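Local coordinates for protein serine protease pet (PDB 4OM9) that acts as a secreted autotransporter serine protease and enterotoxin of enteroaggregative Escherichia coli, with alpha-fodrin a probable target of its proteolysis, at residues V261-N266 and L295-G300; I317-K322 and K345-D350; Y324-E329 and W351-A356. All blocks are in the same frame, centred on the assembly; numbering follows the deposited sequence.

In the fold
All three contacts join successive turns of the parallel beta-helix, at the end of the stalk near the protease-like domain. Contact 1 pairs strand 258-262 with strand 294-298 and runs on into the bends after both; contact 2 joins the corner after strand 316-318 to the corner leading into strand 348-352; contact 3 pairs strand 323-328 with strand 348-352 on a second face of the helix. Contact 2 is the most exposed, contact 1 less so, contact 3 least. Contacts 1 and 2 are rich in hydrogen bonds, backbone-dominated in contact 1 and centred on a serine hydroxyl in contact 2, whereas contact 3 rests mainly on apolar packing. Phe297, Phe318 and Tyr324 link them through the interior.

Contact 1 (V261-N266 and L295-G300); sequences VNIDNN and LVFSGG
Val261 and Phe297 face each other on parallel strands, and backbone hydrogen bonds set their register. Val261 N donates to Val296 O at 2.8 Å in an almost straight bond. Val261 O in turn accepts from Ser298 N, and Ile263 N bonds to Ser298 O at 3.0 Å. Beyond the strands, the type I' turn from Ile263 to Asn266 brings Asn265 N to 3.1 Å from Gly300 O, a bond made from well above that carbonyl plane. Ser298 O also takes a weak bond from Asp264 N.

The apolar contacts gather at the CD1 and CE1 atoms of Phe297. Val261 lies alongside the ring, pointing the same way, with CB 3.6 Å from Phe297 CD1. Ile263 comes across obliquely and brings its CD1 to 3.5 Å from the same Phe297 CD1 atom; chi2 of -171° extends the chain to make this reach. Phe316 and Phe318 meet the ring from the next turn.

On the other face of the sheet the contact is polar, with Asn262 OD1 2.8 Å from Ser298 OG. Gly299, at positive phi, runs close against the turn, its CA 3.9 Å from Asp264 CA. Apolar residues turned inward, polar ones outward and parallel strands stacked in register are characteristic of the right-handed beta-helix of autotransporter passenger domains.

Contact 2 (I317-K322 and K345-D350); sequences IFDENK and KGSTVD
Ser347 and the 319-322 backbone interlock at a corner of the parallel beta-helix, where one turn's loop lies against the next. From Ser347 CB, which packs 3.2 Å from Lys322 O, the side chain leads toward the opposing loop. Its OG is anti to the carbonyl carbon (chi1 -83°) and enters the bend of that loop. There Ser347 OG accepts a hydrogen bond from Lys322 N at 2.7 Å, with an N-H...O angle of 165°. The same OG may donate to Asp319 O, 2.9 Å away, though which acceptor the proton takes is not settled. The hydroxyl thus holds Lys322 N and may also tie in Asp319 O.

Backbone bonds flank this hydroxyl: Asn321 N reaches Lys345 O, and Thr348 N reaches Lys322 O as strand 348-352 begins. Asn321 CA adds a C-H...O contact to Gly346 O. On the exposed side Glu320 crosses Lys345 obliquely, and a water links Glu320 OE2 to Lys345 N. Asp319 OD1 bonds to Tyr324 OH of its own turn and OD2 to Gly299 N of the preceding one.

On the inner side Phe318 and Val349 reach toward each other tip to tip. Phe318 also touches Ile341 and Ile343, and Val349 touches Ile343, Val326 and Leu369. Val349 CG2 stands over the middle of the Phe318 ring in a CH-pi contact, 3.7 Å from the centroid and only 4° off the ring normal.

Contact 3 (Y324-E329 and W351-A356); sequences YTVSAE and WNIKYA
Val326 and Trp351 pair on parallel strands, CA atoms 5.3 Å apart, and Asn352 N donates to Val326 O at 2.9 Å. These strands belong to neighbouring turns of the right-handed parallel beta-helix, and segment 351-356 then bends toward strand 354-355.

The side chain of Val326 does most of the packing. It lies beside that of Trp351, pointing the same way, and its CG2 approaches Trp351 CE3 obliquely at 4.0 Å. While CG2 faces the indole, the other branch of Val326, CG1, meets Ile353 CD1 at 3.5 Å and still borders Trp351 CZ3. Ile353 CG1 sits between the backbone N and carbonyl carbon (chi1 60°) and rests over one face of the Trp351 ring system, toward its rim. The CG2 branch of Ile353 instead turns to the backbone of Ser327 and Ala328, 3.7 Å from Ala328 N. Phe336 and Leu369 touch Trp351 in the same interior, while Trp351 NE1 is hydrogen-bonded to Gln375 OE1.

Asn352 points to the other face of the sheet, its CB packing on the carbonyl oxygen Val326 O and its OD1 accepting from Gln373 NE2 of the next turn. A water bridges the two segments: it donates to Asn352 O at 3.1 Å and accepts a weak, 3.5 Å bond from Ala328 N.

Contact 1 (V261-N266 and L295-G300)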
loop_
_atom_site.group_PDB
_atom_site.type_symbol
_atom_site.label_atom_id
_atom_site.label_comp_id
_atom_site.label_asym_id
_atom_site.label_seq_id
_atom_site.Cartn_x
_atom_site.Cartn_y
_atom_site.Cartn_z
ATOM N N VAL A 261 -0.676 -33.861 33.585
ATOM C CA VAL A 261 -0.322 -33.438 34.930
ATOM C C VAL A 261 -1.396 -32.520 35.462
ATOM O O VAL A 261 -1.541 -31.382 35.016
ATOM C CB VAL A 261 1.024 -32.731 34.982
ATOM C CG1 VAL A 261 1.414 -32.509 36.427
ATOM C CG2 VAL A 261 2.083 -33.553 34.252
ATOM N N ASN A 262 -2.172 -33.047 36.395
ATOM C CA ASN A 262 -3.224 -32.285 37.039
ATOM C C ASN A 262 -2.687 -31.541 38.240
ATOM O O ASN A 262 -2.509 -32.113 39.318
ATOM C CB ASN A 262 -4.369 -33.203 37.446
ATOM C CG ASN A 262 -5.075 -33.794 36.253
ATOM O OD1 ASN A 262 -5.671 -33.069 35.454
ATOM N ND2 ASN A 262 -5.007 -35.113 36.115
ATOM N N ILE A 263 -2.424 -30.256 38.035
ATOM C CA ILE A 263 -1.846 -29.422 39.070
ATOM C C ILE A 263 -2.955 -28.798 39.904
ATOM O O ILE A 263 -2.832 -28.700 41.126
ATOM C CB ILE A 263 -0.947 -28.339 38.469
ATOM C CG1 ILE A 263 0.117 -28.973 37.579
ATOM C CG2 ILE A 263 -0.285 -27.507 39.569
ATOM C CD1 ILE A 263 1.172 -27.989 37.133
ATOM N N ASP A 264 -4.027 -28.382 39.237
ATOM C CA ASP A 264 -5.250 -27.942 39.909
ATOM C C ASP A 264 -4.992 -26.877 40.975
ATOM O O ASP A 264 -5.411 -27.028 42.119
ATOM C CB ASP A 264 -5.962 -29.138 40.554
ATOM C CG ASP A 264 -6.299 -30.230 39.555
ATOM O OD1 ASP A 264 -5.469 -30.503 38.663
ATOM O OD2 ASP A 264 -7.397 -30.818 39.653
ATOM N N ASN A 265 -4.285 -25.817 40.593
ATOM C CA ASN A 265 -3.955 -24.701 41.484
ATOM C C ASN A 265 -2.976 -25.044 42.597
ATOM O O ASN A 265 -2.656 -24.195 43.424
ATOM C CB ASN A 265 -5.217 -24.106 42.110
ATOM C CG ASN A 265 -5.983 -23.221 41.146
ATOM O OD1 ASN A 265 -5.493 -22.890 40.065
ATOM N ND2 ASN A 265 -7.189 -22.821 41.540
ATOM N N ASN A 266 -2.494 -26.279 42.630
ATOM C CA ASN A 266 -1.493 -26.635 43.617
ATOM C C ASN A 266 -0.101 -26.376 43.069
ATOM O O ASN A 266 0.092 -25.485 42.232
ATOM C CB ASN A 266 -1.654 -28.085 44.049
ATOM C CG ASN A 266 -2.990 -28.340 44.716
ATOM O OD1 ASN A 266 -3.262 -27.809 45.794
ATOM N ND2 ASN A 266 -3.835 -29.149 44.077
ATOM N N LEU A 295 4.614 -32.981 28.847
ATOM C CA LEU A 295 3.943 -32.781 30.109
ATOM C C LEU A 295 2.786 -31.844 29.842
ATOM O O LEU A 295 2.978 -30.652 29.602
ATOM C CB LEU A 295 4.888 -32.217 31.171
ATOM C CG LEU A 295 6.130 -33.067 31.415
ATOM C CD1 LEU A 295 6.966 -32.529 32.608
ATOM C CD2 LEU A 295 5.740 -34.521 31.644
ATOM N N VAL A 296 1.582 -32.396 29.878
ATOM C CA VAL A 296 0.376 -31.651 29.553
ATOM C C VAL A 296 -0.282 -31.214 30.850
ATOM O O VAL A 296 -0.973 -32.006 31.502
ATOM C CB VAL A 296 -0.587 -32.494 28.713
ATOM C CG1 VAL A 296 -1.789 -31.676 28.282
ATOM C CG2 VAL A 296 0.137 -33.047 27.496
ATOM N N PHE A 297 -0.045 -29.952 31.211
ATOM C CA PHE A 297 -0.474 -29.387 32.484
ATOM C C PHE A 297 -1.905 -28.891 32.436
ATOM O O PHE A 297 -2.324 -28.318 31.449
ATOM C CB PHE A 297 0.448 -28.234 32.887
ATOM C CG PHE A 297 1.887 -28.636 33.042
ATOM C CD1 PHE A 297 2.285 -29.440 34.104
ATOM C CD2 PHE A 297 2.840 -28.209 32.136
ATOM C CE1 PHE A 297 3.602 -29.808 34.260
ATOM C CE2 PHE A 297 4.166 -28.576 32.283
ATOM C CZ PHE A 297 4.548 -29.385 33.345
ATOM N N SER A 298 -2.650 -29.098 33.513
ATOM C CA SER A 298 -4.028 -28.625 33.558
ATOM C C SER A 298 -4.402 -28.151 34.953
ATOM O O SER A 298 -3.793 -28.557 35.936
ATOM C CB SER A 298 -4.986 -29.722 33.092
ATOM O OG SER A 298 -4.791 -30.903 33.841
ATOM N N GLY A 299 -5.392 -27.268 35.023
ATOM C CA GLY A 299 -5.916 -26.786 36.287
ATOM C C GLY A 299 -5.274 -25.516 36.813
ATOM O O GLY A 299 -5.761 -24.929 37.777
ATOM N N GLY A 300 -4.186 -25.085 36.179
ATOM C CA GLY A 300 -3.427 -23.943 36.663
ATOM C C GLY A 300 -2.515 -24.372 37.803
ATOM O O GLY A 300 -2.460 -25.551 38.153
#

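Contact 2 (I317-K322 and K345-D350)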
loop_
_atom_site.group_PDB
_atom_site.type_symbol
_atom_site.label_atom_id
_atom_site.label_comp_id
_atom_site.label_asym_id
_atom_site.label_seq_id
_atom_site.Cartn_x
_atom_site.Cartn_y
_atom_site.Cartn_z
ATOM N N ILE A 317 3.037 -28.363 27.630
ATOM C CA ILE A 317 1.774 -28.025 27.011
ATOM C C ILE A 317 0.803 -27.614 28.093
ATOM O O ILE A 317 0.630 -28.328 29.074
ATOM C CB ILE A 317 1.200 -29.200 26.198
ATOM C CG1 ILE A 317 2.122 -29.545 25.023
ATOM C CG2 ILE A 317 -0.229 -28.897 25.725
ATOM C CD1 ILE A 317 1.561 -30.692 24.088
ATOM N N PHE A 318 0.169 -26.459 27.910
ATOM C CA PHE A 318 -0.726 -25.895 28.910
ATOM C C PHE A 318 -2.135 -25.818 28.372
ATOM O O PHE A 318 -2.324 -25.547 27.194
ATOM C CB PHE A 318 -0.258 -24.500 29.329
ATOM C CG PHE A 318 1.044 -24.495 30.057
ATOM C CD1 PHE A 318 2.238 -24.448 29.362
ATOM C CD2 PHE A 318 1.076 -24.552 31.442
ATOM C CE1 PHE A 318 3.434 -24.456 30.045
ATOM C CE2 PHE A 318 2.262 -24.560 32.116
ATOM C CZ PHE A 318 3.440 -24.511 31.422
ATOM N N ASP A 319 -3.119 -26.037 29.238
ATOM C CA ASP A 319 -4.518 -25.979 28.828
ATOM C C ASP A 319 -4.973 -24.531 28.698
ATOM O O ASP A 319 -4.148 -23.618 28.691
ATOM C CB ASP A 319 -5.405 -26.744 29.818
ATOM C CG ASP A 319 -5.364 -26.156 31.209
ATOM O OD1 ASP A 319 -4.454 -25.354 31.487
ATOM O OD2 ASP A 319 -6.237 -26.496 32.031
ATOM N N GLU A 320 -6.284 -24.322 28.608
ATOM C CA GLU A 320 -6.839 -23.000 28.310
ATOM C C GLU A 320 -7.340 -22.255 29.546
ATOM O O GLU A 320 -7.697 -22.871 30.542
ATOM C CB GLU A 320 -7.981 -23.132 27.297
ATOM C CG GLU A 320 -7.577 -23.809 26.002
ATOM C CD GLU A 320 -8.752 -24.015 25.060
ATOM O OE1 GLU A 320 -9.883 -24.218 25.548
ATOM O OE2 GLU A 320 -8.546 -23.971 23.827
ATOM N N ASN A 321 -7.355 -20.925 29.463
ATOM C CA ASN A 321 -7.945 -20.066 30.492
ATOM C C ASN A 321 -7.390 -20.274 31.910
ATOM O O ASN A 321 -8.130 -20.144 32.886
ATOM C CB ASN A 321 -9.472 -20.246 30.533
ATOM C CG ASN A 321 -10.141 -19.979 29.184
ATOM O OD1 ASN A 321 -9.917 -18.938 28.552
ATOM N ND2 ASN A 321 -10.963 -20.929 28.734
ATOM N N LYS A 322 -6.101 -20.583 32.037
ATOM C CA LYS A 322 -5.521 -20.768 33.367
ATOM C C LYS A 322 -4.208 -20.012 33.567
ATOM O O LYS A 322 -3.503 -19.697 32.614
ATOM C CB LYS A 322 -5.299 -22.258 33.652
ATOM C CG LYS A 322 -6.534 -23.123 33.480
ATOM C CD LYS A 322 -7.555 -22.897 34.575
ATOM C CE LYS A 322 -8.801 -23.736 34.310
ATOM N NZ LYS A 322 -9.640 -23.955 35.529
ATOM N N LYS A 345 -5.159 -21.138 24.571
ATOM C CA LYS A 345 -5.903 -19.886 24.513
ATOM C C LYS A 345 -6.371 -19.416 25.900
ATOM O O LYS A 345 -6.908 -20.202 26.683
ATOM C CB LYS A 345 -7.104 -20.057 23.568
ATOM C CG LYS A 345 -8.075 -18.894 23.546
ATOM C CD LYS A 345 -9.266 -19.187 22.652
ATOM C CE LYS A 345 -9.023 -18.722 21.224
ATOM N NZ LYS A 345 -9.179 -17.245 21.070
ATOM N N GLY A 346 -6.148 -18.138 26.203
ATOM C CA GLY A 346 -6.653 -17.543 27.436
ATOM C C GLY A 346 -5.834 -17.841 28.687
ATOM O O GLY A 346 -6.222 -17.484 29.802
ATOM N N SER A 347 -4.693 -18.496 28.495
ATOM C CA SER A 347 -3.799 -18.822 29.589
ATOM C C SER A 347 -2.563 -17.942 29.611
ATOM O O SER A 347 -2.098 -17.472 28.576
ATOM C CB SER A 347 -3.374 -20.294 29.517
ATOM O OG SER A 347 -4.348 -21.140 30.114
ATOM N N THR A 348 -2.031 -17.734 30.808
ATOM C CA THR A 348 -0.757 -17.056 30.968
ATOM C C THR A 348 0.218 -17.887 31.811
ATOM O O THR A 348 -0.114 -18.345 32.906
ATOM C CB THR A 348 -0.935 -15.668 31.624
ATOM O OG1 THR A 348 -1.673 -14.810 30.740
ATOM C CG2 THR A 348 0.423 -15.048 31.929
ATOM N N VAL A 349 1.422 -18.069 31.278
ATOM C CA VAL A 349 2.494 -18.744 31.983
ATOM C C VAL A 349 3.611 -17.776 32.402
ATOM O O VAL A 349 4.384 -17.310 31.562
ATOM C CB VAL A 349 3.111 -19.853 31.122
ATOM C CG1 VAL A 349 4.198 -20.542 31.898
ATOM C CG2 VAL A 349 2.040 -20.850 30.688
ATOM N N ASP A 350 3.705 -17.489 33.700
ATOM C CA ASP A 350 4.804 -16.663 34.194
ATOM C C ASP A 350 6.080 -17.486 34.180
ATOM O O ASP A 350 6.231 -18.477 34.899
ATOM C CB ASP A 350 4.512 -16.104 35.584
ATOM C CG ASP A 350 3.452 -15.027 35.553
ATOM O OD1 ASP A 350 3.178 -14.480 34.463
ATOM O OD2 ASP A 350 2.882 -14.724 36.607
HETATM O O HOH W 1 -6.126 -23.054 22.461
#

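Contact 3 (Y324-E329 and W351-A356)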
loop_
_atom_site.group_PDB
_atom_site.type_symbol
_atom_site.label_atom_id
_atom_site.label_comp_id
_atom_site.label_asym_id
_atom_site.label_seq_id
_atom_site.Cartn_x
_atom_site.Cartn_y
_atom_site.Cartn_z
ATOM N N TYR A 324 -0.392 -20.003 35.250
ATOM C CA TYR A 324 0.711 -20.863 35.680
ATOM C C TYR A 324 1.964 -20.062 36.007
ATOM O O TYR A 324 2.234 -19.036 35.388
ATOM C CB TYR A 324 1.069 -21.879 34.596
ATOM C CG TYR A 324 0.017 -22.921 34.326
ATOM C CD1 TYR A 324 -0.995 -22.691 33.395
ATOM C CD2 TYR A 324 0.048 -24.147 34.980
ATOM C CE1 TYR A 324 -1.955 -23.653 33.134
ATOM C CE2 TYR A 324 -0.902 -25.114 34.726
ATOM C CZ TYR A 324 -1.904 -24.864 33.806
ATOM O OH TYR A 324 -2.855 -25.822 33.566
ATOM N N THR A 325 2.741 -20.546 36.966
ATOM C CA THR A 325 4.063 -19.993 37.207
ATOM C C THR A 325 5.087 -21.126 37.123
ATOM O O THR A 325 4.803 -22.256 37.509
ATOM C CB THR A 325 4.141 -19.280 38.567
ATOM O OG1 THR A 325 3.236 -18.168 38.581
ATOM C CG2 THR A 325 5.539 -18.754 38.812
ATOM N N VAL A 326 6.252 -20.825 36.561
ATOM C CA VAL A 326 7.361 -21.759 36.501
ATOM C C VAL A 326 8.536 -21.136 37.236
ATOM O O VAL A 326 9.085 -20.115 36.807
ATOM C CB VAL A 326 7.775 -22.090 35.067
ATOM C CG1 VAL A 326 8.951 -23.048 35.063
ATOM C CG2 VAL A 326 6.584 -22.656 34.264
ATOM N N SER A 327 8.914 -21.749 38.348
ATOM C CA SER A 327 9.907 -21.164 39.241
ATOM C C SER A 327 11.011 -22.144 39.582
ATOM O O SER A 327 10.829 -23.357 39.502
ATOM C CB SER A 327 9.248 -20.690 40.539
ATOM O OG SER A 327 8.269 -19.704 40.292
ATOM N N ALA A 328 12.155 -21.592 39.969
ATOM C CA ALA A 328 13.226 -22.367 40.578
ATOM C C ALA A 328 13.062 -22.413 42.082
ATOM O O ALA A 328 12.821 -21.397 42.734
ATOM C CB ALA A 328 14.573 -21.793 40.230
ATOM N N GLU A 329 13.207 -23.607 42.625
ATOM C CA GLU A 329 13.246 -23.808 44.057
ATOM C C GLU A 329 14.393 -23.002 44.661
ATOM O O GLU A 329 15.484 -22.964 44.094
ATOM C CB GLU A 329 13.412 -25.288 44.343
ATOM C CG GLU A 329 13.063 -25.764 45.716
ATOM C CD GLU A 329 13.247 -27.279 45.818
ATOM O OE1 GLU A 329 12.235 -28.006 45.903
ATOM O OE2 GLU A 329 14.408 -27.743 45.772
ATOM N N TRP A 351 6.988 -17.081 33.313
ATOM C CA TRP A 351 8.151 -17.884 33.028
ATOM C C TRP A 351 9.302 -17.296 33.819
ATOM O O TRP A 351 9.957 -16.358 33.369
ATOM C CB TRP A 351 8.423 -17.916 31.513
ATOM C CG TRP A 351 9.606 -18.741 31.120
ATOM C CD1 TRP A 351 10.858 -18.278 30.811
ATOM C CD2 TRP A 351 9.663 -20.180 31.003
ATOM N NE1 TRP A 351 11.687 -19.341 30.510
ATOM C CE2 TRP A 351 10.986 -20.503 30.622
ATOM C CE3 TRP A 351 8.739 -21.206 31.199
ATOM C CZ2 TRP A 351 11.393 -21.834 30.426
ATOM C CZ3 TRP A 351 9.150 -22.522 31.002
ATOM C CH2 TRP A 351 10.465 -22.822 30.617
ATOM N N ASN A 352 9.531 -17.831 35.015
ATOM C CA ASN A 352 10.587 -17.296 35.875
ATOM C C ASN A 352 11.711 -18.292 36.083
ATOM O O ASN A 352 12.160 -18.504 37.182
ATOM C CB ASN A 352 10.036 -16.845 37.234
ATOM C CG ASN A 352 11.023 -15.949 37.988
ATOM O OD1 ASN A 352 12.066 -15.585 37.453
ATOM N ND2 ASN A 352 10.707 -15.613 39.232
ATOM N N ILE A 353 12.150 -18.899 34.992
ATOM C CA ILE A 353 13.405 -19.641 34.955
ATOM C C ILE A 353 14.015 -19.239 33.630
ATOM O O ILE A 353 13.402 -18.483 32.870
ATOM C CB ILE A 353 13.223 -21.191 34.984
ATOM C CG1 ILE A 353 12.403 -21.623 33.751
ATOM C CG2 ILE A 353 12.561 -21.642 36.248
ATOM C CD1 ILE A 353 12.162 -23.141 33.617
ATOM N N LYS A 354 15.193 -19.781 33.344
ATOM C CA LYS A 354 15.797 -19.645 32.030
ATOM C C LYS A 354 15.485 -20.845 31.151
ATOM O O LYS A 354 15.511 -21.994 31.611
ATOM C CB LYS A 354 17.312 -19.476 32.157
ATOM C CG LYS A 354 17.743 -18.172 32.805
ATOM C CD LYS A 354 19.226 -17.974 32.604
ATOM C CE LYS A 354 19.723 -16.682 33.252
ATOM N NZ LYS A 354 18.730 -16.066 34.188
ATOM N N TYR A 355 15.163 -20.587 29.887
ATOM C CA TYR A 355 15.209 -21.663 28.911
ATOM C C TYR A 355 16.701 -21.891 28.689
ATOM O O TYR A 355 17.491 -20.941 28.750
ATOM C CB TYR A 355 14.458 -21.327 27.592
ATOM C CG TYR A 355 14.305 -22.565 26.739
ATOM C CD1 TYR A 355 13.273 -23.462 26.967
ATOM C CD2 TYR A 355 15.242 -22.867 25.765
ATOM C CE1 TYR A 355 13.168 -24.630 26.226
ATOM C CE2 TYR A 355 15.155 -24.007 25.024
ATOM C CZ TYR A 355 14.115 -24.896 25.252
ATOM O OH TYR A 355 14.046 -26.040 24.496
ATOM N N ALA A 356 17.080 -23.145 28.489
ATOM C CA ALA A 356 18.465 -23.528 28.218
ATOM C C ALA A 356 19.131 -22.648 27.159
ATOM O O ALA A 356 18.471 -22.144 26.253
ATOM C CB ALA A 356 18.527 -24.999 27.789
HETATM O O HOH W 2 13.549 -18.423 39.951
#